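Local coordinates for protein branched-chain-amino-acid aminotransferase (PDB 3UZO) that catalyses, in all likelihood, the pyridoxal-phosphate-dependent exchange of amino groups between branched-chain amino acids and 2-oxoglutarate, at residues K268-W273 against E352-K357; Y337-G342 against G346-P351; H277-E282 against T333-D338. All blocks are in the same frame, centred on the assembly; numbering follows the deposited sequence.

Contact 1 (K268-W273 against E352-K357)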
ATOM      1  N   LYS A 268       8.762   6.822 -20.304  1.00  9.85           N
ATOM      2  CA  LYS A 268      10.199   6.557 -20.317  1.00 11.98           C
ATOM      3  C   LYS A 268      10.570   5.658 -21.503  1.00 11.34           C
ATOM      4  O   LYS A 268      11.482   5.979 -22.274  1.00 12.29           O
ATOM      5  CB  LYS A 268      10.616   5.899 -18.993  1.00 11.33           C
ATOM      6  CG  LYS A 268      12.111   5.586 -18.839  1.00 13.13           C
ATOM      7  CD  LYS A 268      12.456   4.152 -19.249  1.00 10.94           C
ATOM      8  CE  LYS A 268      11.735   3.104 -18.391  1.00 13.71           C
ATOM      9  NZ  LYS A 268      12.192   3.090 -16.968  1.00  7.62           N
ATOM     10  N   TYR A 269       9.875   4.532 -21.659  1.00 10.87           N
ATOM     11  CA  TYR A 269      10.185   3.647 -22.781  1.00 11.34           C
ATOM     12  C   TYR A 269       9.942   4.333 -24.115  1.00 11.46           C
ATOM     13  O   TYR A 269      10.630   4.061 -25.105  1.00 11.48           O
ATOM     14  CB  TYR A 269       9.381   2.345 -22.697  1.00 13.86           C
ATOM     15  CG  TYR A 269       9.917   1.405 -21.654  1.00 17.33           C
ATOM     16  CD1 TYR A 269       9.197   1.133 -20.492  1.00 18.08           C
ATOM     17  CD2 TYR A 269      11.183   0.832 -21.799  1.00 16.70           C
ATOM     18  CE1 TYR A 269       9.727   0.317 -19.496  1.00 18.20           C
ATOM     19  CE2 TYR A 269      11.720   0.018 -20.813  1.00 16.26           C
ATOM     20  CZ  TYR A 269      10.991  -0.233 -19.663  1.00 17.63           C
ATOM     21  OH  TYR A 269      11.536  -1.003 -18.669  1.00 15.05           O
ATOM     22  N   SER A 270       8.958   5.224 -24.152  1.00 12.43           N
ATOM     23  CA  SER A 270       8.672   5.946 -25.382  1.00 11.46           C
ATOM     24  C   SER A 270       9.853   6.874 -25.699  1.00 11.66           C
ATOM     25  O   SER A 270      10.338   6.922 -26.835  1.00  9.87           O
ATOM     26  CB  SER A 270       7.378   6.752 -25.232  1.00 13.06           C
ATOM     27  OG  SER A 270       6.278   5.897 -24.942  1.00 13.95           O
ATOM     28  N   LEU A 271      10.311   7.606 -24.686  1.00 13.85           N
ATOM     29  CA  LEU A 271      11.433   8.530 -24.841  1.00 14.03           C
ATOM     30  C   LEU A 271      12.689   7.761 -25.237  1.00 14.72           C
ATOM     31  O   LEU A 271      13.505   8.237 -26.023  1.00 12.05           O
ATOM     32  CB  LEU A 271      11.673   9.285 -23.531  1.00 18.32           C
ATOM     33  CG  LEU A 271      10.923  10.607 -23.332  1.00 18.60           C
ATOM     34  CD1 LEU A 271       9.505  10.498 -23.834  1.00 21.57           C
ATOM     35  CD2 LEU A 271      10.957  10.984 -21.864  1.00 14.75           C
ATOM     36  N   LEU A 272      12.832   6.571 -24.669  1.00 15.42           N
ATOM     37  CA  LEU A 272      13.963   5.701 -24.947  1.00 16.74           C
ATOM     38  C   LEU A 272      13.976   5.404 -26.451  1.00 17.85           C
ATOM     39  O   LEU A 272      15.023   5.463 -27.103  1.00 17.28           O
ATOM     40  CB  LEU A 272      13.790   4.412 -24.141  1.00 19.42           C
ATOM     41  CG  LEU A 272      14.918   3.762 -23.336  1.00 21.87           C
ATOM     42  CD1 LEU A 272      15.826   4.798 -22.722  1.00 19.90           C
ATOM     43  CD2 LEU A 272      14.291   2.884 -22.248  1.00 18.64           C
ATOM     44  N   TRP A 273      12.797   5.111 -27.001  1.00 16.30           N
ATOM     45  CA  TRP A 273      12.665   4.797 -28.421  1.00 17.72           C
ATOM     46  C   TRP A 273      12.901   6.024 -29.302  1.00 18.74           C
ATOM     47  O   TRP A 273      13.648   5.963 -30.283  1.00 16.69           O
ATOM     48  CB  TRP A 273      11.268   4.227 -28.719  1.00 18.24           C
ATOM     49  CG  TRP A 273      11.161   3.612 -30.089  1.00 17.81           C
ATOM     50  CD1 TRP A 273      11.469   2.327 -30.438  1.00 20.14           C
ATOM     51  CD2 TRP A 273      10.810   4.284 -31.309  1.00 19.70           C
ATOM     52  NE1 TRP A 273      11.337   2.159 -31.800  1.00 19.48           N
ATOM     53  CE2 TRP A 273      10.937   3.345 -32.357  1.00 19.52           C
ATOM     54  CE3 TRP A 273      10.404   5.589 -31.617  1.00 19.78           C
ATOM     55  CZ2 TRP A 273      10.674   3.672 -33.691  1.00 20.54           C
ATOM     56  CZ3 TRP A 273      10.143   5.914 -32.946  1.00 19.75           C
ATOM     57  CH2 TRP A 273      10.280   4.959 -33.965  1.00 19.83           C
ATOM     58  N   GLU A 352       4.684   3.034 -35.528  1.00 18.55           N
ATOM     59  CA  GLU A 352       3.663   2.003 -35.713  1.00 20.72           C
ATOM     60  C   GLU A 352       3.202   1.415 -34.380  1.00 18.96           C
ATOM     61  O   GLU A 352       4.012   1.148 -33.502  1.00 17.72           O
ATOM     62  CB  GLU A 352       4.204   0.883 -36.605  1.00 72.27           C
ATOM     63  CG  GLU A 352       4.852   1.373 -37.893  1.00 80.92           C
ATOM     64  CD  GLU A 352       3.954   2.304 -38.689  1.00 85.90           C
ATOM     65  OE1 GLU A 352       2.848   1.878 -39.079  1.00 90.27           O
ATOM     66  OE2 GLU A 352       4.356   3.463 -38.924  1.00 89.37           O
ATOM     67  N   GLY A 353       1.896   1.221 -34.224  1.00 15.58           N
ATOM     68  CA  GLY A 353       1.397   0.650 -32.984  1.00 15.54           C
ATOM     69  C   GLY A 353       1.064   1.692 -31.933  1.00 16.39           C
ATOM     70  O   GLY A 353       0.175   1.481 -31.107  1.00 15.42           O
ATOM     71  N   TRP A 354       1.792   2.805 -31.943  1.00 22.36           N
ATOM     72  CA  TRP A 354       1.527   3.878 -31.001  1.00 24.38           C
ATOM     73  C   TRP A 354       0.363   4.617 -31.645  1.00 26.45           C
ATOM     74  O   TRP A 354       0.351   4.814 -32.858  1.00 31.35           O
ATOM     75  CB  TRP A 354       2.698   4.858 -30.902  1.00 15.92           C
ATOM     76  CG  TRP A 354       4.021   4.319 -30.426  1.00 13.80           C
ATOM     77  CD1 TRP A 354       4.487   3.040 -30.541  1.00 14.88           C
ATOM     78  CD2 TRP A 354       5.103   5.093 -29.894  1.00 12.83           C
ATOM     79  NE1 TRP A 354       5.802   2.973 -30.121  1.00 14.18           N
ATOM     80  CE2 TRP A 354       6.202   4.221 -29.722  1.00 13.47           C
ATOM     81  CE3 TRP A 354       5.252   6.444 -29.552  1.00 12.76           C
ATOM     82  CZ2 TRP A 354       7.436   4.660 -29.226  1.00 11.22           C
ATOM     83  CZ3 TRP A 354       6.478   6.880 -29.059  1.00 13.27           C
ATOM     84  CH2 TRP A 354       7.555   5.987 -28.902  1.00 13.38           C
ATOM     85  N   ILE A 355      -0.601   5.013 -30.833  1.00 20.93           N
ATOM     86  CA  ILE A 355      -1.776   5.757 -31.284  1.00 18.84           C
ATOM     87  C   ILE A 355      -2.947   4.937 -31.818  1.00 17.83           C
ATOM     88  O   ILE A 355      -2.864   4.236 -32.837  1.00 15.07           O
ATOM     89  CB  ILE A 355      -1.404   6.869 -32.328  1.00 42.97           C
ATOM     90  CG1 ILE A 355      -2.290   8.095 -32.109  1.00 46.17           C
ATOM     91  CG2 ILE A 355      -1.618   6.390 -33.756  1.00 44.16           C
ATOM     92  CD1 ILE A 355      -3.768   7.824 -32.238  1.00 47.21           C
ATOM     93  N   VAL A 356      -4.046   5.041 -31.089  1.00 15.11           N
ATOM     94  CA  VAL A 356      -5.290   4.388 -31.436  1.00 14.59           C
ATOM     95  C   VAL A 356      -6.278   5.533 -31.622  1.00 14.98           C
ATOM     96  O   VAL A 356      -6.491   6.336 -30.706  1.00 14.13           O
ATOM     97  CB  VAL A 356      -5.786   3.477 -30.303  1.00 13.18           C
ATOM     98  CG1 VAL A 356      -7.211   3.026 -30.587  1.00 12.88           C
ATOM     99  CG2 VAL A 356      -4.857   2.274 -30.154  1.00 10.69           C
ATOM    100  N   LYS A 357      -6.849   5.631 -32.816  1.00 12.34           N
ATOM    101  CA  LYS A 357      -7.825   6.677 -33.114  1.00 13.50           C
ATOM    102  C   LYS A 357      -9.143   6.290 -32.460  1.00 14.04           C
ATOM    103  O   LYS A 357      -9.631   5.178 -32.649  1.00 15.96           O
ATOM    104  CB  LYS A 357      -8.010   6.816 -34.630  1.00 15.30           C
ATOM    105  CG  LYS A 357      -6.823   7.451 -35.347  1.00 17.09           C
ATOM    106  CD  LYS A 357      -6.672   8.917 -34.949  1.00 14.39           C
ATOM    107  CE  LYS A 357      -5.503   9.584 -35.655  1.00 16.58           C
ATOM    108  NZ  LYS A 357      -5.361  11.021 -35.268  1.00 13.12           N
TER
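Trp-354 drives the six-membered part of its indole against helix 266-277, where it meets Ser-270 and Trp-273, one helical turn apart. The contact is largely aromatic and van der Waals in character, and no hydrogen bond crosses it.

The aromatic pairing is skewed. The six-membered rings of Trp-273 and Trp-354 have centroids 5.4 Å apart and planes inclined at 63°, so they are neither stacked nor T-shaped. CZ2 of Trp-354 does the touching, lying 3.9 Å from Trp-273 CE3. The same CZ2 is 3.9 Å from Trp-273 CB, which sits at the rim of the Trp-354 indole and in its plane. Trp-273 carries its CG anti to the backbone N (chi1 -168°), which swings the indole beyond CB and lets both the methylene and the ring press on one corner of Trp-354.

Contacts with both backbone and side chain of Ser-270 complete the fit. Trp-354 CH2 lies 3.6 Å from Ser-270 O and 3.8 Å from Ser-270 CB, while Ser-270 OG stands over one indole face. That hydroxyl is engaged elsewhere, in hydrogen bonds with Ile-266 O and Arg-93 NH1, and Arg-93 also forms a cation-pi interaction with Trp-354.

The two segments belong to different parts of the fold. Helix 266-277 starts at the cofactor site, where Ser-265, Ile-266 and Thr-267 bind pyridoxal phosphate, and the Ser-270 side chain is about 7 Å from the cofactor. The other segment leads into strand 356-357, at the border of the seven-stranded antiparallel sheet, where Val-356 pairs with Leu-91. Between the segments the tie is thus van der Waals and aromatic, while Arg-93 adds a hydrogen bond to the serine hydroxyl and a cation-pi interaction with the indole.

Contact 2 (Y337-G342 against G346-P351)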
ATOM      1  N   TYR A 337      10.718  16.429 -25.798  1.00 14.14           N
ATOM      2  CA  TYR A 337       9.386  16.911 -25.465  1.00 11.87           C
ATOM      3  C   TYR A 337       8.554  17.220 -26.717  1.00 12.18           C
ATOM      4  O   TYR A 337       7.400  16.801 -26.823  1.00  8.43           O
ATOM      5  CB  TYR A 337       9.491  18.170 -24.611  1.00 12.15           C
ATOM      6  CG  TYR A 337       8.154  18.754 -24.236  1.00 13.19           C
ATOM      7  CD1 TYR A 337       7.499  18.363 -23.068  1.00 13.59           C
ATOM      8  CD2 TYR A 337       7.539  19.695 -25.057  1.00 14.26           C
ATOM      9  CE1 TYR A 337       6.256  18.910 -22.727  1.00 15.73           C
ATOM     10  CE2 TYR A 337       6.309  20.240 -24.732  1.00 15.11           C
ATOM     11  CZ  TYR A 337       5.675  19.849 -23.568  1.00 14.24           C
ATOM     12  OH  TYR A 337       4.480  20.429 -23.240  1.00 15.25           O
ATOM     13  N   ASP A 338       9.132  17.967 -27.653  1.00 12.71           N
ATOM     14  CA  ASP A 338       8.413  18.314 -28.873  1.00 14.26           C
ATOM     15  C   ASP A 338       8.044  17.076 -29.681  1.00 14.51           C
ATOM     16  O   ASP A 338       6.961  17.009 -30.259  1.00 16.88           O
ATOM     17  CB  ASP A 338       9.235  19.286 -29.731  1.00 16.00           C
ATOM     18  CG  ASP A 338       9.355  20.664 -29.098  1.00 19.74           C
ATOM     19  OD1 ASP A 338       8.496  21.011 -28.261  1.00 18.30           O
ATOM     20  OD2 ASP A 338      10.298  21.409 -29.443  1.00 20.88           O
ATOM     21  N   GLU A 339       8.939  16.092 -29.715  1.00 12.39           N
ATOM     22  CA  GLU A 339       8.684  14.858 -30.453  1.00 13.59           C
ATOM     23  C   GLU A 339       7.569  14.054 -29.771  1.00 12.38           C
ATOM     24  O   GLU A 339       6.620  13.607 -30.419  1.00  8.86           O
ATOM     25  CB  GLU A 339       9.962  14.010 -30.524  1.00 19.36           C
ATOM     26  CG  GLU A 339       9.927  12.854 -31.529  1.00 19.65           C
ATOM     27  CD  GLU A 339       9.779  13.331 -32.964  1.00 22.35           C
ATOM     28  OE1 GLU A 339      10.332  14.399 -33.287  1.00 23.65           O
ATOM     29  OE2 GLU A 339       9.120  12.638 -33.771  1.00 23.39           O
ATOM     30  N   LEU A 340       7.685  13.883 -28.459  1.00 10.97           N
ATOM     31  CA  LEU A 340       6.690  13.128 -27.699  1.00 12.19           C
ATOM     32  C   LEU A 340       5.298  13.770 -27.777  1.00 12.63           C
ATOM     33  O   LEU A 340       4.318  13.109 -28.121  1.00 11.13           O
ATOM     34  CB  LEU A 340       7.147  13.003 -26.243  1.00 20.20           C
ATOM     35  CG  LEU A 340       6.279  12.250 -25.223  1.00 25.42           C
ATOM     36  CD1 LEU A 340       5.166  13.151 -24.733  1.00 27.83           C
ATOM     37  CD2 LEU A 340       5.735  10.972 -25.841  1.00 23.88           C
ATOM     38  N   VAL A 341       5.219  15.061 -27.470  1.00 10.57           N
ATOM     39  CA  VAL A 341       3.951  15.781 -27.495  1.00 12.99           C
ATOM     40  C   VAL A 341       3.393  15.904 -28.919  1.00 12.84           C
ATOM     41  O   VAL A 341       2.184  15.830 -29.128  1.00 11.04           O
ATOM     42  CB  VAL A 341       4.112  17.183 -26.865  1.00 19.95           C
ATOM     43  CG1 VAL A 341       2.772  17.895 -26.822  1.00 22.64           C
ATOM     44  CG2 VAL A 341       4.670  17.049 -25.459  1.00 20.95           C
ATOM     45  N   GLY A 342       4.282  16.086 -29.893  1.00 14.23           N
ATOM     46  CA  GLY A 342       3.848  16.193 -31.279  1.00 15.56           C
ATOM     47  C   GLY A 342       3.143  14.922 -31.728  1.00 13.77           C
ATOM     48  O   GLY A 342       2.128  14.968 -32.431  1.00 13.95           O
ATOM     49  N   GLY A 346      -0.977  14.351 -32.634  1.00 13.46           N
ATOM     50  CA  GLY A 346      -1.134  14.135 -34.065  1.00 13.04           C
ATOM     51  C   GLY A 346      -0.408  15.092 -34.990  1.00 15.13           C
ATOM     52  O   GLY A 346      -0.706  15.147 -36.189  1.00 13.37           O
ATOM     53  N   ASP A 347       0.546  15.850 -34.464  1.00 16.36           N
ATOM     54  CA  ASP A 347       1.277  16.786 -35.310  1.00 18.06           C
ATOM     55  C   ASP A 347       2.528  16.162 -35.907  1.00 18.48           C
ATOM     56  O   ASP A 347       3.127  16.716 -36.831  1.00 19.62           O
ATOM     57  CB  ASP A 347       1.653  18.039 -34.526  1.00 20.51           C
ATOM     58  CG  ASP A 347       0.449  18.857 -34.146  1.00 19.95           C
ATOM     59  OD1 ASP A 347      -0.402  19.097 -35.025  1.00 19.68           O
ATOM     60  OD2 ASP A 347       0.354  19.260 -32.974  1.00 19.61           O
ATOM     61  N   LYS A 348       2.925  15.015 -35.372  1.00 16.94           N
ATOM     62  CA  LYS A 348       4.095  14.319 -35.874  1.00 16.31           C
ATOM     63  C   LYS A 348       3.732  12.876 -36.154  1.00 16.50           C
ATOM     64  O   LYS A 348       2.888  12.294 -35.481  1.00 14.86           O
ATOM     65  CB  LYS A 348       5.238  14.369 -34.856  1.00 15.88           C
ATOM     66  CG  LYS A 348       5.842  15.746 -34.662  1.00 19.69           C
ATOM     67  CD  LYS A 348       6.922  15.703 -33.589  1.00 19.95           C
ATOM     68  CE  LYS A 348       7.589  17.055 -33.417  1.00 21.27           C
ATOM     69  NZ  LYS A 348       8.269  17.505 -34.664  1.00 20.63           N
ATOM     70  N   GLU A 349       4.389  12.296 -37.146  1.00 17.27           N
ATOM     71  CA  GLU A 349       4.132  10.915 -37.512  1.00 19.22           C
ATOM     72  C   GLU A 349       4.334  10.020 -36.297  1.00 16.62           C
ATOM     73  O   GLU A 349       5.370  10.073 -35.641  1.00 15.39           O
ATOM     74  CB  GLU A 349       5.079  10.494 -38.636  1.00 34.98           C
ATOM     75  CG  GLU A 349       4.801   9.122 -39.196  1.00 41.72           C
ATOM     76  CD  GLU A 349       5.745   8.765 -40.325  1.00 43.86           C
ATOM     77  OE1 GLU A 349       6.965   8.684 -40.077  1.00 45.60           O
ATOM     78  OE2 GLU A 349       5.266   8.572 -41.462  1.00 45.43           O
ATOM     79  N   ALA A 350       3.334   9.205 -35.991  1.00 17.88           N
ATOM     80  CA  ALA A 350       3.417   8.300 -34.855  1.00 16.87           C
ATOM     81  C   ALA A 350       4.089   7.001 -35.263  1.00 16.79           C
ATOM     82  O   ALA A 350       3.932   6.549 -36.398  1.00 14.89           O
ATOM     83  CB  ALA A 350       2.030   8.002 -34.333  1.00 21.39           C
ATOM     84  N   PRO A 351       4.883   6.405 -34.355  1.00 16.46           N
ATOM     85  CA  PRO A 351       5.565   5.138 -34.637  1.00 17.29           C
ATOM     86  C   PRO A 351       4.452   4.098 -34.767  1.00 18.94           C
ATOM     87  O   PRO A 351       3.388   4.268 -34.171  1.00 15.76           O
ATOM     88  CB  PRO A 351       6.400   4.913 -33.383  1.00 13.46           C
ATOM     89  CG  PRO A 351       6.718   6.305 -32.933  1.00 13.79           C
ATOM     90  CD  PRO A 351       5.402   7.017 -33.117  1.00 14.54           C
TER
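A Schellman motif ends helix 331-344, and Gly-342 O is the acceptor on which the chain after the helix closes. Gly-346, with a positive phi, turns the chain back so that Asp-347 N donates to Gly-342 O at 2.7 Å, the six-to-one bond of the motif. Lys-348 N reaches the same oxygen at 3.0 Å, but from above the carbonyl plane. Both bonds are bent, with N-H...O angles of 136° and 138°, and the two successive amides share one acceptor.

The lysine side chain then runs back along the helix. With no side chain at Gly-342, Lys-348 CG can pass 4.0 Å from Gly-342 CA, and the extended chain continues until CE lies 3.2 Å from Asp-338 O. A turn at its last torsion (chi4 -61°) directs NZ to Glu-339 OE1 in a long salt bridge of 4.0 Å. The Glu-339 side chain crosses the lysine at about a right angle, its OE1 3.7 Å from Lys-348 CD. The other carboxylate oxygen, OE2, is held in a salt bridge by Arg-278.

On this surface, the backbone bonds fix the turn, whereas the distant ammonium probably adds only modest electrostatic attraction; Glu-339, placed between two cations, is likely to stay ionised.

Contact 3 (H277-E282 against T333-D338)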
ATOM      1  N   HIS A 277      15.798   6.209 -32.261  1.00 26.22           N
ATOM      2  CA  HIS A 277      15.334   6.195 -33.647  1.00 27.02           C
ATOM      3  C   HIS A 277      14.843   7.495 -34.278  1.00 28.41           C
ATOM      4  O   HIS A 277      14.550   7.525 -35.475  1.00 29.09           O
ATOM      5  CB  HIS A 277      14.246   5.126 -33.804  1.00 23.16           C
ATOM      6  CG  HIS A 277      14.674   3.768 -33.349  1.00 23.69           C
ATOM      7  ND1 HIS A 277      14.507   3.330 -32.052  1.00 25.53           N
ATOM      8  CD2 HIS A 277      15.316   2.770 -34.002  1.00 23.71           C
ATOM      9  CE1 HIS A 277      15.029   2.123 -31.925  1.00 24.53           C
ATOM     10  NE2 HIS A 277      15.528   1.761 -33.093  1.00 24.99           N
ATOM     11  N   ARG A 278      14.754   8.566 -33.500  1.00 24.18           N
ATOM     12  CA  ARG A 278      14.283   9.826 -34.055  1.00 24.11           C
ATOM     13  C   ARG A 278      15.267  10.964 -33.832  1.00 23.66           C
ATOM     14  O   ARG A 278      15.445  11.811 -34.700  1.00 24.27           O
ATOM     15  CB  ARG A 278      12.927  10.184 -33.444  1.00 30.54           C
ATOM     16  CG  ARG A 278      11.914   9.058 -33.544  1.00 32.62           C
ATOM     17  CD  ARG A 278      11.234   9.007 -34.903  1.00 30.00           C
ATOM     18  NE  ARG A 278      10.061   9.870 -34.916  1.00 29.97           N
ATOM     19  CZ  ARG A 278       8.850   9.485 -35.305  1.00 28.24           C
ATOM     20  NH1 ARG A 278       8.638   8.249 -35.730  1.00 28.69           N
ATOM     21  NH2 ARG A 278       7.839  10.334 -35.230  1.00 26.32           N
ATOM     22  N   LEU A 279      15.912  10.981 -32.672  1.00 28.01           N
ATOM     23  CA  LEU A 279      16.860  12.044 -32.354  1.00 26.85           C
ATOM     24  C   LEU A 279      18.320  11.655 -32.573  1.00 25.38           C
ATOM     25  O   LEU A 279      19.224  12.465 -32.369  1.00 26.58           O
ATOM     26  CB  LEU A 279      16.656  12.506 -30.911  1.00 31.57           C
ATOM     27  CG  LEU A 279      15.388  13.317 -30.629  1.00 32.82           C
ATOM     28  CD1 LEU A 279      14.148  12.543 -31.048  1.00 32.21           C
ATOM     29  CD2 LEU A 279      15.335  13.655 -29.152  1.00 32.63           C
ATOM     30  N   GLY A 280      18.547  10.414 -32.981  1.00 23.58           N
ATOM     31  CA  GLY A 280      19.901   9.954 -33.235  1.00 23.98           C
ATOM     32  C   GLY A 280      20.823   9.960 -32.029  1.00 22.82           C
ATOM     33  O   GLY A 280      22.035  10.122 -32.169  1.00 24.66           O
ATOM     34  N   LEU A 281      20.254   9.777 -30.842  1.00 17.12           N
ATOM     35  CA  LEU A 281      21.041   9.758 -29.616  1.00 15.73           C
ATOM     36  C   LEU A 281      21.397   8.343 -29.198  1.00 16.11           C
ATOM     37  O   LEU A 281      20.784   7.374 -29.646  1.00 15.72           O
ATOM     38  CB  LEU A 281      20.258  10.406 -28.467  1.00 18.22           C
ATOM     39  CG  LEU A 281      19.731  11.824 -28.669  1.00 16.24           C
ATOM     40  CD1 LEU A 281      18.906  12.235 -27.453  1.00 18.35           C
ATOM     41  CD2 LEU A 281      20.887  12.778 -28.889  1.00 19.66           C
ATOM     42  N   GLU A 282      22.405   8.232 -28.342  1.00 16.96           N
ATOM     43  CA  GLU A 282      22.816   6.947 -27.805  1.00 17.50           C
ATOM     44  C   GLU A 282      21.855   6.759 -26.634  1.00 16.41           C
ATOM     45  O   GLU A 282      21.391   7.743 -26.054  1.00 14.13           O
ATOM     46  CB  GLU A 282      24.254   7.012 -27.280  1.00 48.40           C
ATOM     47  CG  GLU A 282      25.317   7.211 -28.348  1.00 55.71           C
ATOM     48  CD  GLU A 282      25.617   5.941 -29.122  1.00 59.62           C
ATOM     49  OE1 GLU A 282      26.118   4.975 -28.508  1.00 62.29           O
ATOM     50  OE2 GLU A 282      25.355   5.908 -30.344  1.00 63.62           O
ATOM     51  N   THR A 333      16.274  18.056 -24.007  1.00 14.54           N
ATOM     52  CA  THR A 333      15.000  17.874 -23.315  1.00 14.44           C
ATOM     53  C   THR A 333      13.880  18.458 -24.177  1.00 15.19           C
ATOM     54  O   THR A 333      12.835  17.837 -24.367  1.00 15.14           O
ATOM     55  CB  THR A 333      15.008  18.602 -21.949  1.00 14.22           C
ATOM     56  OG1 THR A 333      15.921  17.943 -21.063  1.00 13.15           O
ATOM     57  CG2 THR A 333      13.622  18.615 -21.327  1.00 11.60           C
ATOM     58  N   ARG A 334      14.106  19.659 -24.701  1.00 14.15           N
ATOM     59  CA  ARG A 334      13.120  20.320 -25.546  1.00 15.04           C
ATOM     60  C   ARG A 334      12.779  19.479 -26.781  1.00 14.75           C
ATOM     61  O   ARG A 334      11.611  19.384 -27.173  1.00 14.19           O
ATOM     62  CB  ARG A 334      13.636  21.691 -25.991  1.00 23.17           C
ATOM     63  CG  ARG A 334      12.635  22.482 -26.821  1.00 25.41           C
ATOM     64  CD  ARG A 334      13.205  23.825 -27.252  1.00 28.71           C
ATOM     65  NE  ARG A 334      13.374  24.762 -26.141  1.00 32.76           N
ATOM     66  CZ  ARG A 334      12.374  25.261 -25.416  1.00 35.37           C
ATOM     67  NH1 ARG A 334      11.119  24.913 -25.673  1.00 38.63           N
ATOM     68  NH2 ARG A 334      12.626  26.131 -24.445  1.00 35.94           N
ATOM     69  N   ARG A 335      13.795  18.878 -27.389  1.00 15.09           N
ATOM     70  CA  ARG A 335      13.591  18.055 -28.573  1.00 17.19           C
ATOM     71  C   ARG A 335      12.755  16.823 -28.243  1.00 16.17           C
ATOM     72  O   ARG A 335      11.801  16.512 -28.956  1.00 16.27           O
ATOM     73  CB  ARG A 335      14.932  17.636 -29.182  1.00 45.97           C
ATOM     74  CG  ARG A 335      15.729  18.798 -29.753  1.00 53.85           C
ATOM     75  CD  ARG A 335      16.936  18.329 -30.553  1.00 60.79           C
ATOM     76  NE  ARG A 335      16.550  17.471 -31.673  1.00 66.72           N
ATOM     77  CZ  ARG A 335      17.373  17.084 -32.645  1.00 70.80           C
ATOM     78  NH1 ARG A 335      18.641  17.476 -32.647  1.00 72.12           N
ATOM     79  NH2 ARG A 335      16.929  16.297 -33.616  1.00 72.16           N
ATOM     80  N   LEU A 336      13.115  16.121 -27.172  1.00 15.10           N
ATOM     81  CA  LEU A 336      12.367  14.932 -26.755  1.00 13.87           C
ATOM     82  C   LEU A 336      10.907  15.306 -26.482  1.00 13.56           C
ATOM     83  O   LEU A 336       9.980  14.593 -26.873  1.00 13.68           O
ATOM     84  CB  LEU A 336      12.979  14.331 -25.486  1.00 14.01           C
ATOM     85  CG  LEU A 336      14.345  13.644 -25.596  1.00 14.27           C
ATOM     86  CD1 LEU A 336      14.931  13.456 -24.207  1.00 13.94           C
ATOM     87  CD2 LEU A 336      14.194  12.309 -26.314  1.00 14.32           C
ATOM     88  N   TYR A 337      10.718  16.429 -25.798  1.00 14.14           N
ATOM     89  CA  TYR A 337       9.386  16.911 -25.465  1.00 11.87           C
ATOM     90  C   TYR A 337       8.554  17.220 -26.717  1.00 12.18           C
ATOM     91  O   TYR A 337       7.400  16.801 -26.823  1.00  8.43           O
ATOM     92  CB  TYR A 337       9.491  18.170 -24.611  1.00 12.15           C
ATOM     93  CG  TYR A 337       8.154  18.754 -24.236  1.00 13.19           C
ATOM     94  CD1 TYR A 337       7.499  18.363 -23.068  1.00 13.59           C
ATOM     95  CD2 TYR A 337       7.539  19.695 -25.057  1.00 14.26           C
ATOM     96  CE1 TYR A 337       6.256  18.910 -22.727  1.00 15.73           C
ATOM     97  CE2 TYR A 337       6.309  20.240 -24.732  1.00 15.11           C
ATOM     98  CZ  TYR A 337       5.675  19.849 -23.568  1.00 14.24           C
ATOM     99  OH  TYR A 337       4.480  20.429 -23.240  1.00 15.25           O
ATOM    100  N   ASP A 338       9.132  17.967 -27.653  1.00 12.71           N
ATOM    101  CA  ASP A 338       8.413  18.314 -28.873  1.00 14.26           C
ATOM    102  C   ASP A 338       8.044  17.076 -29.681  1.00 14.51           C
ATOM    103  O   ASP A 338       6.961  17.009 -30.259  1.00 16.88           O
ATOM    104  CB  ASP A 338       9.235  19.286 -29.731  1.00 16.00           C
ATOM    105  CG  ASP A 338       9.355  20.664 -29.098  1.00 19.74           C
ATOM    106  OD1 ASP A 338       8.496  21.011 -28.261  1.00 18.30           O
ATOM    107  OD2 ASP A 338      10.298  21.409 -29.443  1.00 20.88           O
TER
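Leu-279 and Leu-336 both turn CG away from their own carbonyl carbon and beside the backbone N (chi1 -72° and -70°), and from these similar starts their branches meet between the loop 277-282 and helix 331-344. The second torsions differ, and the two side chains cross at about a right angle. CD2 of each does the touching, at 3.3 Å, which is tighter than a usual methyl-methyl contact. Leu-279 CD2 also rests 3.7 Å from Leu-336 CG, so it lies against the branch point of its partner as well as the methyl.

The same methyl reaches one residue back along the helix, to Arg-335 CB at 4.0 Å. Beyond CB the arginine chain bends at chi3 and brings its guanidinium obliquely toward the loop backbone, with NH2 4.4 Å from Leu-279 CA. This outer side is exposed, and Arg-335 also touches a neighbouring molecule in the crystal.

The loop belongs to a beta-alpha-beta crossover: strand 253-257, helix 266-277 and strand 282-286 follow one another, and the two strands pair in parallel. Arg-278 is the first residue to leave the helical conformation, and Gly-280, with a positive phi, takes the chain round toward the second strand. Leu-279, between these two residues, points its side chain toward helix 331-344.

Inward of the leucine pair the packing becomes buried, since Leu-336 also touches Ala-275 of the crossover helix and Phe-254 of strand 253-257. Leu-281, on the strand side of the turn, packs on Ala-275 and on Val-332 of helix 331-344. Beside Leu-279, Arg-278 extends away from the loop to the tail 346-351, where its NH2 probably hydrogen-bonds to Glu-349 O.

In the fold
Contact 1 is the buried one, contact 3 is partly buried and contact 2 lies at the surface. Contacts 2 and 3 share helix 331-344, while contacts 1 and 3 use helix 266-277 and the loop that follows it. The chemistry follows depth: aromatic packing near the cofactor in contact 1, leucine methyls with an exposed arginine beside them in contact 3, and backbone capping with a long salt bridge in contact 2. Arg-278, from the loop of contact 3, forms a salt bridge with Glu-339 and probably a hydrogen bond to Glu-349 O in contact 2, and its CG packs on Trp-273 of contact 1. Trp-273 also meets Pro-351, where the contact 2 tail runs on into 352-357.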